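PDB 4I1D: ABC transporter substrate-binding protein from Bradyrhizobium japonicum, which probably serves as the periplasmic solute-binding component of an ABC transporter, perhaps for polyamines, and can hold D-malate. Local coordinates for residues Thr64-Arg69 and Tyr303-Ser307; Gly74-Leu79 and Cys234-Gly238; Ser101-Ser107 and Ile227-Leu233; Pro121-Val125 and Thr222-Ile227. One frame throughout, in Å; residues are numbered along the deposited sequence.

Interaction 1 of 4, residues Thr64-Arg69 and Tyr303-Ser307; sequences TGYCLR and YAWWS. With SO4 (sulfate ion), chain H.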
loop_
_atom_site.group_PDB
_atom_site.type_symbol
_atom_site.label_atom_id
_atom_site.label_comp_id
_atom_site.label_asym_id
_atom_site.label_seq_id
_atom_site.Cartn_x
_atom_site.Cartn_y
_atom_site.Cartn_z
ATOM N N THR A 64 -35.768 -12.154 3.501
ATOM C CA THR A 64 -36.158 -12.966 4.636
ATOM C C THR A 64 -34.970 -13.647 5.329
ATOM O O THR A 64 -34.957 -13.805 6.549
ATOM C CB THR A 64 -37.207 -13.991 4.168
ATOM O OG1 THR A 64 -38.318 -13.281 3.609
ATOM C CG2 THR A 64 -37.685 -14.856 5.301
ATOM N N GLY A 65 -33.961 -14.022 4.555
ATOM C CA GLY A 65 -32.806 -14.710 5.109
ATOM C C GLY A 65 -32.034 -13.876 6.114
ATOM O O GLY A 65 -31.456 -14.414 7.058
ATOM N N TYR A 66 -32.024 -12.559 5.914
ATOM C CA TYR A 66 -31.342 -11.649 6.831
ATOM C C TYR A 66 -32.087 -11.544 8.150
ATOM O O TYR A 66 -31.487 -11.290 9.195
ATOM C CB TYR A 66 -31.180 -10.257 6.209
ATOM C CG TYR A 66 -30.348 -10.245 4.946
ATOM C CD1 TYR A 66 -29.314 -11.147 4.769
ATOM C CD2 TYR A 66 -30.608 -9.342 3.927
ATOM C CE1 TYR A 66 -28.559 -11.149 3.614
ATOM C CE2 TYR A 66 -29.858 -9.335 2.768
ATOM C CZ TYR A 66 -28.834 -10.240 2.615
ATOM O OH TYR A 66 -28.080 -10.245 1.459
ATOM N N CYS A 67 -33.400 -11.733 8.102
ATOM C CA CYS A 67 -34.191 -11.759 9.324
ATOM C C CYS A 67 -33.786 -12.937 10.174
ATOM O O CYS A 67 -33.692 -12.817 11.391
ATOM C CB CYS A 67 -35.684 -11.825 9.016
ATOM S SG CYS A 67 -36.272 -10.373 8.138
ATOM N N LEU A 68 -33.538 -14.079 9.532
ATOM C CA LEU A 68 -33.115 -15.273 10.256
ATOM C C LEU A 68 -31.746 -15.049 10.891
ATOM O O LEU A 68 -31.549 -15.334 12.076
ATOM C CB LEU A 68 -33.083 -16.509 9.340
ATOM C CG LEU A 68 -34.299 -16.757 8.433
ATOM C CD1 LEU A 68 -34.138 -18.056 7.639
ATOM C CD2 LEU A 68 -35.581 -16.791 9.232
ATOM N N ARG A 69 -30.807 -14.536 10.100
ATOM C CA ARG A 69 -29.459 -14.247 10.591
ATOM C C ARG A 69 -29.516 -13.237 11.729
ATOM O O ARG A 69 -28.980 -13.470 12.812
ATOM C CB ARG A 69 -28.572 -13.703 9.464
ATOM C CG ARG A 69 -27.655 -14.735 8.816
ATOM C CD ARG A 69 -26.533 -14.075 7.999
ATOM N NE ARG A 69 -26.948 -13.714 6.641
ATOM C CZ ARG A 69 -26.717 -14.455 5.556
ATOM N NH1 ARG A 69 -27.136 -14.038 4.367
ATOM N NH2 ARG A 69 -26.066 -15.613 5.654
ATOM N N TYR A 303 -34.247 -19.904 2.562
ATOM C CA TYR A 303 -33.557 -18.989 3.462
ATOM C C TYR A 303 -32.885 -19.703 4.629
ATOM O O TYR A 303 -31.884 -19.225 5.149
ATOM C CB TYR A 303 -34.513 -17.881 3.932
ATOM C CG TYR A 303 -34.898 -17.029 2.760
ATOM C CD1 TYR A 303 -33.950 -16.223 2.135
ATOM C CD2 TYR A 303 -36.178 -17.081 2.223
ATOM C CE1 TYR A 303 -34.278 -15.457 1.032
ATOM C CE2 TYR A 303 -36.516 -16.326 1.123
ATOM C CZ TYR A 303 -35.565 -15.512 0.528
ATOM O OH TYR A 303 -35.900 -14.748 -0.576
ATOM N N ALA A 304 -33.424 -20.852 5.020
ATOM C CA ALA A 304 -32.766 -21.682 6.018
ATOM C C ALA A 304 -31.400 -22.143 5.503
ATOM O O ALA A 304 -30.429 -22.162 6.248
ATOM C CB ALA A 304 -33.636 -22.885 6.390
ATOM N N TRP A 305 -31.317 -22.506 4.229
ATOM C CA TRP A 305 -30.017 -22.914 3.685
ATOM C C TRP A 305 -29.058 -21.726 3.585
ATOM O O TRP A 305 -27.919 -21.813 4.054
ATOM C CB TRP A 305 -30.125 -23.628 2.330
ATOM C CG TRP A 305 -28.762 -24.148 1.865
ATOM C CD1 TRP A 305 -28.195 -25.361 2.162
ATOM C CD2 TRP A 305 -27.799 -23.447 1.058
ATOM N NE1 TRP A 305 -26.948 -25.458 1.583
ATOM C CE2 TRP A 305 -26.684 -24.297 0.901
ATOM C CE3 TRP A 305 -27.777 -22.187 0.453
ATOM C CZ2 TRP A 305 -25.560 -23.926 0.168
ATOM C CZ3 TRP A 305 -26.656 -21.822 -0.284
ATOM C CH2 TRP A 305 -25.565 -22.691 -0.420
ATOM N N TRP A 306 -29.523 -20.616 3.001
ATOM C CA TRP A 306 -28.667 -19.444 2.809
ATOM C C TRP A 306 -28.141 -18.819 4.102
ATOM O O TRP A 306 -27.050 -18.244 4.119
ATOM C CB TRP A 306 -29.356 -18.379 1.947
ATOM C CG TRP A 306 -29.195 -18.668 0.508
ATOM C CD1 TRP A 306 -30.152 -19.105 -0.350
ATOM C CD2 TRP A 306 -27.980 -18.588 -0.244
ATOM N NE1 TRP A 306 -29.612 -19.291 -1.606
ATOM C CE2 TRP A 306 -28.278 -18.982 -1.563
ATOM C CE3 TRP A 306 -26.667 -18.220 0.070
ATOM C CZ2 TRP A 306 -27.316 -19.005 -2.574
ATOM C CZ3 TRP A 306 -25.708 -18.251 -0.938
ATOM C CH2 TRP A 306 -26.040 -18.638 -2.239
ATOM N N SER A 307 -28.918 -18.932 5.174
ATOM C CA SER A 307 -28.546 -18.354 6.460
ATOM C C SER A 307 -27.814 -19.356 7.362
ATOM O O SER A 307 -27.497 -19.058 8.516
ATOM C CB SER A 307 -29.802 -17.845 7.174
ATOM O OG SER A 307 -30.691 -18.918 7.456
HETATM S S SO4 H . -36.825 -21.780 4.244
HETATM O O1 SO4 H . -37.475 -21.019 3.176
HETATM O O2 SO4 H . -37.218 -21.212 5.533
HETATM O O3 SO4 H . -37.196 -23.193 4.163
HETATM O O4 SO4 H . -35.375 -21.689 4.094
#

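Interaction 2 of 4, residues Gly74-Leu79 and Cys234-Gly238; sequences GLIEKL and CILKG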
loop_
_atom_site.group_PDB
_atom_site.type_symbol
_atom_site.label_atom_id
_atom_site.label_comp_id
_atom_site.label_asym_id
_atom_site.label_seq_id
_atom_site.Cartn_x
_atom_site.Cartn_y
_atom_site.Cartn_z
ATOM N N GLY A 74 -29.413 -11.653 17.871
ATOM C CA GLY A 74 -30.007 -10.743 18.838
ATOM C C GLY A 74 -30.233 -9.317 18.335
ATOM O O GLY A 74 -30.287 -8.378 19.130
ATOM N N LEU A 75 -30.382 -9.147 17.024
ATOM C CA LEU A 75 -30.488 -7.808 16.445
ATOM C C LEU A 75 -31.923 -7.377 16.188
ATOM O O LEU A 75 -32.195 -6.190 16.029
ATOM C CB LEU A 75 -29.697 -7.709 15.144
ATOM C CG LEU A 75 -28.177 -7.804 15.223
ATOM C CD1 LEU A 75 -27.622 -8.221 13.862
ATOM C CD2 LEU A 75 -27.567 -6.495 15.686
ATOM N N ILE A 76 -32.836 -8.336 16.129
ATOM C CA ILE A 76 -34.246 -8.011 15.946
ATOM C C ILE A 76 -35.113 -8.731 16.976
ATOM O O ILE A 76 -34.705 -9.744 17.552
ATOM C CB ILE A 76 -34.735 -8.321 14.510
ATOM C CG1 ILE A 76 -34.422 -9.764 14.133
ATOM C CG2 ILE A 76 -34.083 -7.374 13.494
ATOM C CD1 ILE A 76 -34.998 -10.166 12.783
ATOM N N GLU A 77 -36.308 -8.200 17.198
ATOM C CA GLU A 77 -37.170 -8.673 18.275
ATOM C C GLU A 77 -37.759 -10.044 17.998
ATOM O O GLU A 77 -38.147 -10.348 16.870
ATOM C CB GLU A 77 -38.310 -7.676 18.533
ATOM C CG GLU A 77 -37.873 -6.330 19.099
ATOM C CD GLU A 77 -37.687 -6.356 20.604
ATOM O OE1 GLU A 77 -38.117 -7.343 21.237
ATOM O OE2 GLU A 77 -37.113 -5.386 21.153
ATOM N N LYS A 78 -37.816 -10.874 19.036
ATOM C CA LYS A 78 -38.617 -12.083 18.985
ATOM C C LYS A 78 -40.063 -11.616 18.989
ATOM O O LYS A 78 -40.481 -10.913 19.898
ATOM C CB LYS A 78 -38.338 -12.954 20.206
ATOM C CG LYS A 78 -38.076 -14.427 19.887
ATOM C CD LYS A 78 -37.401 -15.120 21.070
ATOM C CE LYS A 78 -36.183 -14.318 21.547
ATOM N NZ LYS A 78 -35.641 -14.778 22.864
ATOM N N LEU A 79 -40.824 -11.972 17.963
ATOM C CA LEU A 79 -42.190 -11.474 17.846
ATOM C C LEU A 79 -43.202 -12.269 18.674
ATOM O O LEU A 79 -43.213 -13.504 18.647
ATOM C CB LEU A 79 -42.629 -11.439 16.383
ATOM C CG LEU A 79 -41.844 -10.511 15.452
ATOM C CD1 LEU A 79 -42.447 -10.546 14.055
ATOM C CD2 LEU A 79 -41.825 -9.094 16.008
ATOM N N CYS A 234 -39.485 -7.008 10.095
ATOM C CA CYS A 234 -38.966 -7.311 11.427
ATOM C C CYS A 234 -38.762 -5.992 12.154
ATOM O O CYS A 234 -38.781 -4.929 11.534
ATOM C CB CYS A 234 -37.637 -8.052 11.342
ATOM S SG CYS A 234 -36.395 -7.150 10.365
ATOM N N ILE A 235 -38.559 -6.066 13.466
ATOM C CA ILE A 235 -38.506 -4.890 14.315
ATOM C C ILE A 235 -37.167 -4.890 15.006
ATOM O O ILE A 235 -36.745 -5.923 15.526
ATOM C CB ILE A 235 -39.613 -4.945 15.383
ATOM C CG1 ILE A 235 -40.990 -4.995 14.720
ATOM C CG2 ILE A 235 -39.499 -3.775 16.355
ATOM C CD1 ILE A 235 -42.137 -5.178 15.710
ATOM N N LEU A 236 -36.487 -3.748 15.016
ATOM C CA LEU A 236 -35.159 -3.689 15.624
ATOM C C LEU A 236 -35.232 -3.922 17.120
ATOM O O LEU A 236 -36.152 -3.451 17.789
ATOM C CB LEU A 236 -34.442 -2.369 15.320
ATOM C CG LEU A 236 -33.734 -2.312 13.960
ATOM C CD1 LEU A 236 -34.747 -2.140 12.876
ATOM C CD2 LEU A 236 -32.720 -1.185 13.902
ATOM N N LYS A 237 -34.274 -4.678 17.642
ATOM C CA LYS A 237 -34.138 -4.821 19.084
ATOM C C LYS A 237 -33.859 -3.432 19.672
ATOM O O LYS A 237 -32.938 -2.742 19.241
ATOM C CB LYS A 237 -32.996 -5.785 19.409
ATOM C CG LYS A 237 -33.150 -6.524 20.726
ATOM C CD LYS A 237 -34.342 -7.467 20.684
ATOM C CE LYS A 237 -34.429 -8.303 21.951
ATOM N NZ LYS A 237 -33.240 -9.190 22.114
ATOM N N GLY A 238 -34.665 -3.012 20.640
ATOM C CA GLY A 238 -34.495 -1.697 21.235
ATOM C C GLY A 238 -35.147 -0.571 20.443
ATOM O O GLY A 238 -34.860 0.607 20.667
HETATM O O HOH W 1 -38.550 -8.700 14.531
#

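Interaction 3 of 4, residues Ser101-Ser107 and Ile227-Leu233; sequences SYEFYSS and ILQSTSL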
loop_
_atom_site.group_PDB
_atom_site.type_symbol
_atom_site.label_atom_id
_atom_site.label_comp_id
_atom_site.label_asym_id
_atom_site.label_seq_id
_atom_site.Cartn_x
_atom_site.Cartn_y
_atom_site.Cartn_z
ATOM N N SER A 101 -43.528 -12.779 6.445
ATOM C CA SER A 101 -43.414 -12.581 4.997
ATOM C C SER A 101 -44.236 -11.384 4.533
ATOM O O SER A 101 -45.400 -11.226 4.917
ATOM C CB SER A 101 -43.843 -13.839 4.239
ATOM O OG SER A 101 -43.061 -14.948 4.636
ATOM N N TYR A 102 -43.635 -10.554 3.688
ATOM C CA TYR A 102 -44.229 -9.258 3.350
ATOM C C TYR A 102 -44.631 -9.168 1.875
ATOM O O TYR A 102 -45.702 -8.669 1.554
ATOM C CB TYR A 102 -43.250 -8.158 3.738
ATOM C CG TYR A 102 -43.711 -6.731 3.521
ATOM C CD1 TYR A 102 -44.878 -6.250 4.106
ATOM C CD2 TYR A 102 -42.934 -5.846 2.779
ATOM C CE1 TYR A 102 -45.273 -4.934 3.922
ATOM C CE2 TYR A 102 -43.315 -4.546 2.583
ATOM C CZ TYR A 102 -44.483 -4.088 3.159
ATOM O OH TYR A 102 -44.846 -2.779 2.969
ATOM N N GLU A 103 -43.772 -9.674 0.991
ATOM C CA GLU A 103 -44.059 -9.725 -0.438
ATOM C C GLU A 103 -43.123 -10.716 -1.142
ATOM O O GLU A 103 -42.002 -10.957 -0.686
ATOM C CB GLU A 103 -43.897 -8.334 -1.047
ATOM C CG GLU A 103 -42.534 -7.714 -0.778
ATOM C CD GLU A 103 -41.456 -8.155 -1.780
ATOM O OE1 GLU A 103 -40.258 -8.079 -1.439
ATOM O OE2 GLU A 103 -41.796 -8.558 -2.912
ATOM N N PHE A 104 -43.578 -11.284 -2.255
ATOM C CA PHE A 104 -42.757 -12.211 -3.023
ATOM C C PHE A 104 -42.323 -11.595 -4.345
ATOM O O PHE A 104 -43.123 -10.936 -5.017
ATOM C CB PHE A 104 -43.520 -13.494 -3.299
ATOM C CG PHE A 104 -43.705 -14.355 -2.097
ATOM C CD1 PHE A 104 -44.808 -14.187 -1.280
ATOM C CD2 PHE A 104 -42.779 -15.343 -1.786
ATOM C CE1 PHE A 104 -44.990 -14.991 -0.169
ATOM C CE2 PHE A 104 -42.947 -16.144 -0.675
ATOM C CZ PHE A 104 -44.055 -15.966 0.142
ATOM N N TYR A 105 -41.052 -11.805 -4.697
ATOM C CA TYR A 105 -40.511 -11.410 -5.995
ATOM C C TYR A 105 -39.707 -12.550 -6.585
ATOM O O TYR A 105 -39.336 -13.479 -5.871
ATOM C CB TYR A 105 -39.618 -10.180 -5.862
ATOM C CG TYR A 105 -38.410 -10.343 -4.956
ATOM C CD1 TYR A 105 -37.133 -10.510 -5.479
ATOM C CD2 TYR A 105 -38.544 -10.304 -3.581
ATOM C CE1 TYR A 105 -36.019 -10.630 -4.643
ATOM C CE2 TYR A 105 -37.445 -10.432 -2.744
ATOM C CZ TYR A 105 -36.188 -10.589 -3.277
ATOM O OH TYR A 105 -35.113 -10.706 -2.424
ATOM N N SER A 106 -39.419 -12.469 -7.881
ATOM C CA SER A 106 -38.657 -13.518 -8.548
ATOM C C SER A 106 -37.435 -12.981 -9.276
ATOM O O SER A 106 -37.457 -11.871 -9.813
ATOM C CB SER A 106 -39.541 -14.273 -9.538
ATOM O OG SER A 106 -40.665 -14.835 -8.888
ATOM N N SER A 107 -36.371 -13.782 -9.281
ATOM C CA SER A 107 -35.280 -13.591 -10.223
ATOM C C SER A 107 -35.631 -14.450 -11.423
ATOM O O SER A 107 -35.852 -15.638 -11.276
ATOM C CB SER A 107 -33.949 -14.042 -9.623
ATOM O OG SER A 107 -33.568 -13.191 -8.552
ATOM N N ILE A 227 -36.400 -18.063 -9.739
ATOM C CA ILE A 227 -36.127 -18.252 -8.321
ATOM C C ILE A 227 -37.076 -17.370 -7.489
ATOM O O ILE A 227 -36.992 -16.135 -7.511
ATOM C CB ILE A 227 -34.660 -17.945 -7.971
ATOM C CG1 ILE A 227 -33.712 -18.852 -8.758
ATOM C CG2 ILE A 227 -34.435 -18.122 -6.482
ATOM C CD1 ILE A 227 -33.486 -18.400 -10.174
ATOM N N LEU A 228 -37.990 -18.021 -6.774
ATOM C CA LEU A 228 -39.030 -17.322 -6.020
ATOM C C LEU A 228 -38.513 -16.932 -4.638
ATOM O O LEU A 228 -38.081 -17.787 -3.856
ATOM C CB LEU A 228 -40.279 -18.193 -5.892
ATOM C CG LEU A 228 -41.438 -17.573 -5.116
ATOM C CD1 LEU A 228 -41.802 -16.179 -5.667
ATOM C CD2 LEU A 228 -42.621 -18.507 -5.163
ATOM N N GLN A 229 -38.559 -15.639 -4.349
ATOM C CA GLN A 229 -37.972 -15.104 -3.130
ATOM C C GLN A 229 -38.949 -14.179 -2.422
ATOM O O GLN A 229 -40.032 -13.908 -2.941
ATOM C CB GLN A 229 -36.695 -14.345 -3.475
ATOM C CG GLN A 229 -35.644 -15.223 -4.148
ATOM C CD GLN A 229 -34.660 -14.404 -4.971
ATOM O OE1 GLN A 229 -34.670 -14.443 -6.210
ATOM N NE2 GLN A 229 -33.816 -13.650 -4.288
ATOM N N SER A 230 -38.564 -13.685 -1.246
ATOM C CA SER A 230 -39.437 -12.798 -0.485
ATOM C C SER A 230 -38.666 -11.876 0.448
ATOM O O SER A 230 -37.565 -12.203 0.900
ATOM C CB SER A 230 -40.407 -13.630 0.360
ATOM O OG SER A 230 -39.712 -14.262 1.425
ATOM N N THR A 231 -39.260 -10.728 0.758
ATOM C CA THR A 231 -38.805 -9.946 1.907
ATOM C C THR A 231 -39.790 -10.128 3.062
ATOM O O THR A 231 -40.941 -10.558 2.863
ATOM C CB THR A 231 -38.649 -8.442 1.587
ATOM O OG1 THR A 231 -39.882 -7.934 1.068
ATOM C CG2 THR A 231 -37.522 -8.215 0.560
ATOM N N SER A 232 -39.322 -9.817 4.265
ATOM C CA SER A 232 -40.139 -9.902 5.469
ATOM C C SER A 232 -39.958 -8.643 6.330
ATOM O O SER A 232 -38.943 -7.944 6.230
ATOM C CB SER A 232 -39.763 -11.147 6.295
ATOM O OG SER A 232 -39.999 -12.340 5.567
ATOM N N LEU A 233 -40.945 -8.369 7.180
ATOM C CA LEU A 233 -40.866 -7.263 8.121
ATOM C C LEU A 233 -40.355 -7.788 9.456
ATOM O O LEU A 233 -40.743 -8.878 9.886
ATOM C CB LEU A 233 -42.240 -6.643 8.314
ATOM C CG LEU A 233 -42.957 -6.151 7.058
ATOM C CD1 LEU A 233 -44.224 -5.432 7.466
ATOM C CD2 LEU A 233 -42.054 -5.220 6.260
#

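Interaction 4 of 4, residues Pro121-Val125 and Thr222-Ile227; sequences PNSWV and TYNQGI. With SO4 (sulfate ion), chain K.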
loop_
_atom_site.group_PDB
_atom_site.type_symbol
_atom_site.label_atom_id
_atom_site.label_comp_id
_atom_site.label_asym_id
_atom_site.label_seq_id
_atom_site.Cartn_x
_atom_site.Cartn_y
_atom_site.Cartn_z
ATOM N N PRO A 121 -35.231 -18.244 -25.184
ATOM C CA PRO A 121 -34.759 -19.135 -24.123
ATOM C C PRO A 121 -35.821 -19.217 -23.033
ATOM O O PRO A 121 -36.520 -18.236 -22.795
ATOM C CB PRO A 121 -33.496 -18.436 -23.615
ATOM C CG PRO A 121 -33.634 -17.017 -24.052
ATOM C CD PRO A 121 -34.348 -17.082 -25.360
ATOM N N ASN A 122 -35.942 -20.374 -22.395
ATOM C CA ASN A 122 -37.066 -20.657 -21.514
ATOM C C ASN A 122 -36.658 -21.418 -20.252
ATOM O O ASN A 122 -37.507 -21.896 -19.495
ATOM C CB ASN A 122 -38.127 -21.449 -22.286
ATOM C CG ASN A 122 -39.431 -21.557 -21.529
ATOM O OD1 ASN A 122 -39.910 -22.656 -21.226
ATOM N ND2 ASN A 122 -40.007 -20.411 -21.205
ATOM N N SER A 123 -35.352 -21.522 -20.030
ATOM C CA SER A 123 -34.812 -22.210 -18.863
ATOM C C SER A 123 -33.351 -21.812 -18.710
ATOM O O SER A 123 -32.769 -21.207 -19.612
ATOM C CB SER A 123 -34.910 -23.718 -19.048
ATOM O OG SER A 123 -34.037 -24.140 -20.090
ATOM N N TRP A 124 -32.746 -22.146 -17.577
ATOM C CA TRP A 124 -31.331 -21.849 -17.416
ATOM C C TRP A 124 -30.495 -22.737 -18.352
ATOM O O TRP A 124 -29.427 -22.338 -18.813
ATOM C CB TRP A 124 -30.908 -21.916 -15.942
ATOM C CG TRP A 124 -31.715 -20.944 -15.154
ATOM C CD1 TRP A 124 -32.647 -21.227 -14.200
ATOM C CD2 TRP A 124 -31.736 -19.521 -15.330
ATOM N NE1 TRP A 124 -33.228 -20.060 -13.748
ATOM C CE2 TRP A 124 -32.682 -19.001 -14.428
ATOM C CE3 TRP A 124 -31.020 -18.634 -16.146
ATOM C CZ2 TRP A 124 -32.934 -17.632 -14.317
ATOM C CZ3 TRP A 124 -31.283 -17.279 -16.045
ATOM C CH2 TRP A 124 -32.228 -16.793 -15.135
ATOM N N VAL A 125 -31.013 -23.917 -18.673
ATOM C CA VAL A 125 -30.364 -24.775 -19.658
ATOM C C VAL A 125 -30.201 -24.004 -20.975
ATOM O O VAL A 125 -29.113 -23.958 -21.550
ATOM C CB VAL A 125 -31.168 -26.058 -19.887
ATOM C CG1 VAL A 125 -30.400 -27.024 -20.797
ATOM C CG2 VAL A 125 -31.493 -26.707 -18.554
ATOM N N THR A 222 -39.862 -15.179 -18.475
ATOM C CA THR A 222 -40.654 -16.346 -18.120
ATOM C C THR A 222 -40.498 -16.609 -16.635
ATOM O O THR A 222 -39.461 -16.289 -16.051
ATOM C CB THR A 222 -40.194 -17.602 -18.886
ATOM O OG1 THR A 222 -40.982 -18.724 -18.471
ATOM C CG2 THR A 222 -38.731 -17.896 -18.588
ATOM N N TYR A 223 -41.527 -17.176 -16.017
ATOM C CA TYR A 223 -41.397 -17.611 -14.633
ATOM C C TYR A 223 -40.788 -19.018 -14.584
ATOM O O TYR A 223 -40.352 -19.489 -13.528
ATOM C CB TYR A 223 -42.738 -17.563 -13.895
ATOM C CG TYR A 223 -43.119 -16.183 -13.371
ATOM C CD1 TYR A 223 -42.366 -15.559 -12.375
ATOM C CD2 TYR A 223 -44.241 -15.522 -13.856
ATOM C CE1 TYR A 223 -42.703 -14.304 -11.893
ATOM C CE2 TYR A 223 -44.598 -14.263 -13.374
ATOM C CZ TYR A 223 -43.829 -13.663 -12.397
ATOM O OH TYR A 223 -44.193 -12.422 -11.928
ATOM N N ASN A 224 -40.742 -19.687 -15.730
ATOM C CA ASN A 224 -40.177 -21.037 -15.742
ATOM C C ASN A 224 -38.756 -21.055 -15.184
ATOM O O ASN A 224 -37.885 -20.333 -15.665
ATOM C CB ASN A 224 -40.206 -21.652 -17.135
ATOM C CG ASN A 224 -39.937 -23.142 -17.108
ATOM O OD1 ASN A 224 -40.484 -23.864 -16.271
ATOM N ND2 ASN A 224 -39.080 -23.610 -18.010
ATOM N N GLN A 225 -38.541 -21.869 -14.158
ATOM C CA GLN A 225 -37.238 -21.976 -13.498
ATOM C C GLN A 225 -36.809 -20.674 -12.836
ATOM O O GLN A 225 -35.625 -20.477 -12.549
ATOM C CB GLN A 225 -36.149 -22.463 -14.463
ATOM C CG GLN A 225 -36.379 -23.880 -14.990
ATOM C CD GLN A 225 -35.081 -24.588 -15.351
ATOM O OE1 GLN A 225 -34.124 -23.963 -15.814
ATOM N NE2 GLN A 225 -35.037 -25.899 -15.117
ATOM N N GLY A 226 -37.767 -19.785 -12.594
ATOM C CA GLY A 226 -37.477 -18.574 -11.848
ATOM C C GLY A 226 -37.119 -18.944 -10.425
ATOM O O GLY A 226 -37.467 -20.028 -9.956
ATOM N N ILE A 227 -36.400 -18.063 -9.739
ATOM C CA ILE A 227 -36.127 -18.252 -8.321
ATOM C C ILE A 227 -37.076 -17.370 -7.489
ATOM O O ILE A 227 -36.992 -16.135 -7.511
ATOM C CB ILE A 227 -34.660 -17.945 -7.971
ATOM C CG1 ILE A 227 -33.712 -18.852 -8.758
ATOM C CG2 ILE A 227 -34.435 -18.122 -6.482
ATOM C CD1 ILE A 227 -33.486 -18.400 -10.174
HETATM S S SO4 K . -43.783 -19.655 -20.074
HETATM O O1 SO4 K . -45.031 -19.750 -20.825
HETATM O O2 SO4 K . -43.935 -18.684 -18.984
HETATM O O3 SO4 K . -43.437 -20.976 -19.538
HETATM O O4 SO4 K . -42.743 -19.190 -20.986
#

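Interaction 1 of 4, residues Thr64-Arg69 and Tyr303-Ser307
Tyr303 lies against the first turn of the helix that begins near Thr64, and its side chain has the largest share of the contact. Its CB rests 3.7 Å from Leu68 CD1. CG and CD1 then run over the backbone of Gly65, CD1 coming to 3.3 Å from Gly65 N; a side chain on that glycine would run into CD1. On the same side of the ring, nearer CD2 and CE2, Thr64 CB sits over the face, 3.9 Å from the centroid, a CH-pi contact offset toward the rim. The tip, OH, hydrogen-bonds Ser230 N on strand 219-235. Tyr303 O takes both Ser307 N and Ser307 OG (2.6 Å), and Leu68 CD1 packs against that hydroxyl. Arg69, bent at chi3 (-84°), gives only a weak bond from NH2 to Trp306 O; its salt bridges go to Glu312 and Glu315. Two helices of this periplasmic-binding-protein fold thus meet chiefly through apolar and CH-pi packing, the strong polar bonds staying within 303-307 or going to neighbouring elements.

Interaction 2 of 4, residues Gly74-Leu79 and Cys234-Gly238
Two backbone hydrogen bonds join the segments: Lys237 N to Leu75 O (3.0 Å) and Glu77 N to Ile235 O (2.9 Å), the latter almost in line with the carbonyl. They make a single beta bridge, Ile76 with Leu236, by which the loop after helix 64-72 is tied to the residues just past the end of strand 219-235; a Schellman motif with Gly74 at C-prime has just ended that helix. A water accepts from Ile235 N and lies within hydrogen-bonding range of Glu77 O. Glu77 bends at chi2 (-83°), which carries its carboxylate back over Lys237, and OE2 accepts a weak bond from Gly238 N at 3.4 Å. The two side chains cross at about a right angle: the carboxylate touches Lys237 CD, while NZ stays 5.3 Å from Glu77 OE1, too far for a salt bridge. With Glu77 cut back to alanine, Gly238 N would probably lose this weak acceptor and the methylenes of Lys237 their cover. Farther out Leu79 CD2 meets Ile235 CD1 beside Leu249 of helix 242-252. On the other flank, with CG1 of Ile76 set between backbone N and carbonyl carbon (chi1 54°), CD1 reaches Cys234 CB at 3.7 Å.

Interaction 3 of 4, residues Ser101-Ser107 and Ile227-Leu233
Glu103 and Thr231 meet through their side chains, Glu103 OE1 lying 2.5 Å from Thr231 OG1; that hydroxyl also has Asp61 within hydrogen-bonding range, so its proton is not settled. Their backbones pair as well: Thr231 N gives to Glu103 O, while Thr231 O takes Tyr102 N at 2.8 Å. Tyr102 and Glu103 thus both face Thr231, a classic beta bulge in the antiparallel pairing of strands 100-112 and 219-235, central to the sheet of this binding-protein fold. Beyond it the pairing is regular: Tyr105 and Gln229 exchange N-H and C=O, as do Ser107 and Ile227. The hydroxyls look outward for partners: Ser230 and Ser232 to Thr64, Ser106 to Gln298, Tyr102 to Gln18, Tyr105 to a glycerol probably from the crystallisation liquor. Leu233 CD2 stands over the Tyr102 ring, 3.6 Å from its centroid; CG anti to the backbone N (chi1 -177°) carries the ring there, and chi2 turns its face. Gln229 CB covers one face of Tyr105, whose edge meets Thr231 N.

Interaction 4 of 4, residues Pro121-Val125 and Thr222-Ile227
The chain of 222-227 rounds a corner through a type II turn, Tyr223 to Gly226, and lays its residues beside the N terminus of the helix starting at Trp124, Ser123 and Gln225 being 5.9 Å apart between their CA atoms. Gln225 does most of the gripping. Its OE1 takes Trp124 N (2.9 Å) and touches Ser123 CB; its backbone O takes Trp124 NE1 at 2.7 Å, the indole donor standing above the carbonyl plane. The Trp124 and Gln225 side chains run antiparallel past one another, indole and amide planes 25° apart. Ser123 is the N-cap, its OG bonded to Asp126 N. Alongside, Asn224 ND2 donates a straight bond (163°) to Asn122 O. Thr222 OG1 accepts Asn224 N in an ST turn, and a sulfate, probably from the crystallisation liquor, lies close to it and to Asn122 ND2. Trp124 also packs on Ile227 CD1 and helix 146-153. A phenylalanine in place of Trp124 would probably strand Gln225 O without its indole donor and weaken the hold on the turn. Gln225 OE1 gives an N-H of the first turn an acceptor beside the Ser123 N-cap, so a side chain from the corner at 224-225 helps satisfy the start of this helix.

From the N terminus, helix 64-72 opens interaction 1, which closes only when helix 303-306 returns near the C terminus; the other three contacts lie inside that loop. Interaction 2 follows at 74-79, interaction 3 at 101-107 and interaction 4 at 121-125, and each finds its partner on strand 219-235 or its end in reverse order, so 4 nests in 3, 3 in 2 and 2 in 1, none crossing. That strand carries them: its start serves interaction 4, its middle interaction 3, its end interaction 2, and Ile227 belongs to both 3 and 4. Interactions 1 and 3 meet where Thr64 reaches Ser230 and Ser232, while interactions 2 and 4 stand about 36 Å apart, centre to centre.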